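Local coordinates for protein ylmH (Streptococcus pneumoniae, PDB 2FPH) that probably binds RNA or other nucleic acid and is thought to take part in cell division in this Gram-positive bacterium, at residues A[27-31]-A[73-77]. Residues are numbered along the deposited sequence; the frame is centred on the assembly and turned at random.
Sequences SYAPF and PDYFQ
With CG swung opposite the backbone N (chi1 -176°), Y28 reaches across to P73 and Y75, while Y75, its CG lodged between its own N and carbonyl carbon, sends its phenol back toward the Y28 backbone. There Y75 OH donates a hydrogen bond to Y28 O at 2.9 Å, meeting the C=O at 134° and tilted somewhat out of the carbonyl plane; the acceptor lies near the plane of the phenol, at its edge. The two tyrosine rings meet obliquely, planes inclined by 36°, with Y28 CE2 3.6 Å from Y75 CE1. P73 CB comes over the same Y28 ring, toward the rim of one face, in a CH-pi contact 4.0 Å from the centroid, and P73 CG packs against the Y28 carbonyl carbon. In the N-terminal region of YlmH, this joins the exit of helix 11-27, where Y28, the first residue past the helix, takes a positive phi, to the type I turn P73-F76 that follows strand 69-72. That strand pairs antiparallel with 31-32 through backbone bonds between F31 and L71, and P73 also packs on V24 of the helix. Further along, P30 CG sits almost exactly above the centre of the F76 ring, 3.5 Å from its centroid, and Q77 CB lies toward the rim of the opposite face.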
loop_
_atom_site.group_PDB
_atom_site.type_symbol
_atom_site.label_atom_id
_atom_site.label_comp_id
_atom_site.label_asym_id
_atom_site.label_seq_id
_atom_site.Cartn_x
_atom_site.Cartn_y
_atom_site.Cartn_z
ATOM N N SER A 27 16.182 -15.803 4.149
ATOM C CA SER A 27 16.398 -15.728 2.726
ATOM C C SER A 27 17.596 -14.874 2.370
ATOM O O SER A 27 18.060 -14.964 1.234
ATOM C CB SER A 27 15.167 -15.166 2.030
ATOM O OG SER A 27 14.870 -13.869 2.501
ATOM N N TYR A 28 18.031 -14.063 3.330
ATOM C CA TYR A 28 19.004 -12.935 3.143
ATOM C C TYR A 28 18.618 -12.237 1.819
ATOM O O TYR A 28 19.446 -11.971 0.847
ATOM C CB TYR A 28 20.462 -13.460 3.284
ATOM C CG TYR A 28 21.556 -12.470 3.229
ATOM C CD1 TYR A 28 21.972 -11.767 4.299
ATOM C CD2 TYR A 28 22.315 -12.373 2.059
ATOM C CE1 TYR A 28 23.054 -10.867 4.193
ATOM C CE2 TYR A 28 23.346 -11.529 1.955
ATOM C CZ TYR A 28 23.728 -10.771 3.014
ATOM O OH TYR A 28 24.786 -9.933 2.833
ATOM N N ALA A 29 17.322 -11.916 1.746
ATOM C CA ALA A 29 16.799 -11.176 0.602
ATOM C C ALA A 29 15.720 -10.198 1.048
ATOM O O ALA A 29 15.186 -10.328 2.117
ATOM C CB ALA A 29 16.228 -12.079 -0.404
ATOM N N PRO A 30 15.421 -9.191 0.245
ATOM C CA PRO A 30 14.417 -8.218 0.705
ATOM C C PRO A 30 13.050 -8.880 0.754
ATOM O O PRO A 30 12.746 -9.768 -0.091
ATOM C CB PRO A 30 14.460 -7.098 -0.357
ATOM C CG PRO A 30 15.759 -7.344 -1.056
ATOM C CD PRO A 30 15.956 -8.847 -1.075
ATOM N N PHE A 31 12.228 -8.396 1.696
ATOM C CA PHE A 31 10.828 -8.756 1.794
ATOM C C PHE A 31 10.009 -7.470 1.687
ATOM O O PHE A 31 10.335 -6.492 2.333
ATOM C CB PHE A 31 10.499 -9.404 3.146
ATOM C CG PHE A 31 9.046 -9.798 3.243
ATOM C CD1 PHE A 31 8.569 -10.863 2.469
ATOM C CD2 PHE A 31 8.124 -9.050 3.952
ATOM C CE1 PHE A 31 7.243 -11.208 2.467
ATOM C CE2 PHE A 31 6.760 -9.393 3.931
ATOM C CZ PHE A 31 6.334 -10.485 3.166
ATOM N N PRO A 73 18.616 -6.976 3.764
ATOM C CA PRO A 73 20.024 -7.007 4.178
ATOM C C PRO A 73 20.760 -5.805 3.585
ATOM O O PRO A 73 20.278 -5.225 2.619
ATOM C CB PRO A 73 20.536 -8.302 3.561
ATOM C CG PRO A 73 19.319 -9.087 3.286
ATOM C CD PRO A 73 18.346 -8.061 2.803
ATOM N N ASP A 74 21.974 -5.549 4.083
ATOM C CA ASP A 74 22.707 -4.297 3.810
ATOM C C ASP A 74 23.228 -4.125 2.381
ATOM O O ASP A 74 23.327 -2.969 1.879
ATOM C CB ASP A 74 23.840 -4.130 4.796
ATOM C CG ASP A 74 23.356 -3.920 6.234
ATOM O OD1 ASP A 74 22.225 -3.401 6.473
ATOM O OD2 ASP A 74 24.053 -4.270 7.208
ATOM N N TYR A 75 23.488 -5.231 1.708
ATOM C CA TYR A 75 23.876 -5.168 0.322
ATOM C C TYR A 75 22.824 -4.415 -0.548
ATOM O O TYR A 75 23.174 -3.817 -1.559
ATOM C CB TYR A 75 24.151 -6.571 -0.214
ATOM C CG TYR A 75 22.926 -7.430 -0.453
ATOM C CD1 TYR A 75 22.449 -8.283 0.544
ATOM C CD2 TYR A 75 22.292 -7.432 -1.684
ATOM C CE1 TYR A 75 21.315 -9.067 0.339
ATOM C CE2 TYR A 75 21.154 -8.237 -1.919
ATOM C CZ TYR A 75 20.687 -9.054 -0.893
ATOM O OH TYR A 75 19.600 -9.844 -1.125
ATOM N N PHE A 76 21.553 -4.418 -0.153
ATOM C CA PHE A 76 20.481 -3.919 -1.033
ATOM C C PHE A 76 20.294 -2.387 -0.794
ATOM O O PHE A 76 20.126 -1.999 0.304
ATOM C CB PHE A 76 19.204 -4.728 -0.722
ATOM C CG PHE A 76 18.072 -4.538 -1.715
ATOM C CD1 PHE A 76 18.078 -5.203 -2.935
ATOM C CD2 PHE A 76 16.977 -3.768 -1.392
ATOM C CE1 PHE A 76 17.041 -5.075 -3.825
ATOM C CE2 PHE A 76 15.909 -3.630 -2.289
ATOM C CZ PHE A 76 15.957 -4.267 -3.520
ATOM N N GLN A 77 20.279 -1.442 -1.737
ATOM C CA GLN A 77 19.915 -1.427 -3.113
ATOM C C GLN A 77 18.586 -0.592 -3.370
ATOM O O GLN A 77 18.375 -0.346 -4.493
ATOM C CB GLN A 77 19.895 -2.810 -3.803
ATOM C CG GLN A 77 21.152 -3.206 -4.557
ATOM C CD GLN A 77 21.184 -4.659 -4.990
ATOM O OE1 GLN A 77 20.356 -5.100 -5.802
ATOM N NE2 GLN A 77 22.146 -5.419 -4.449
#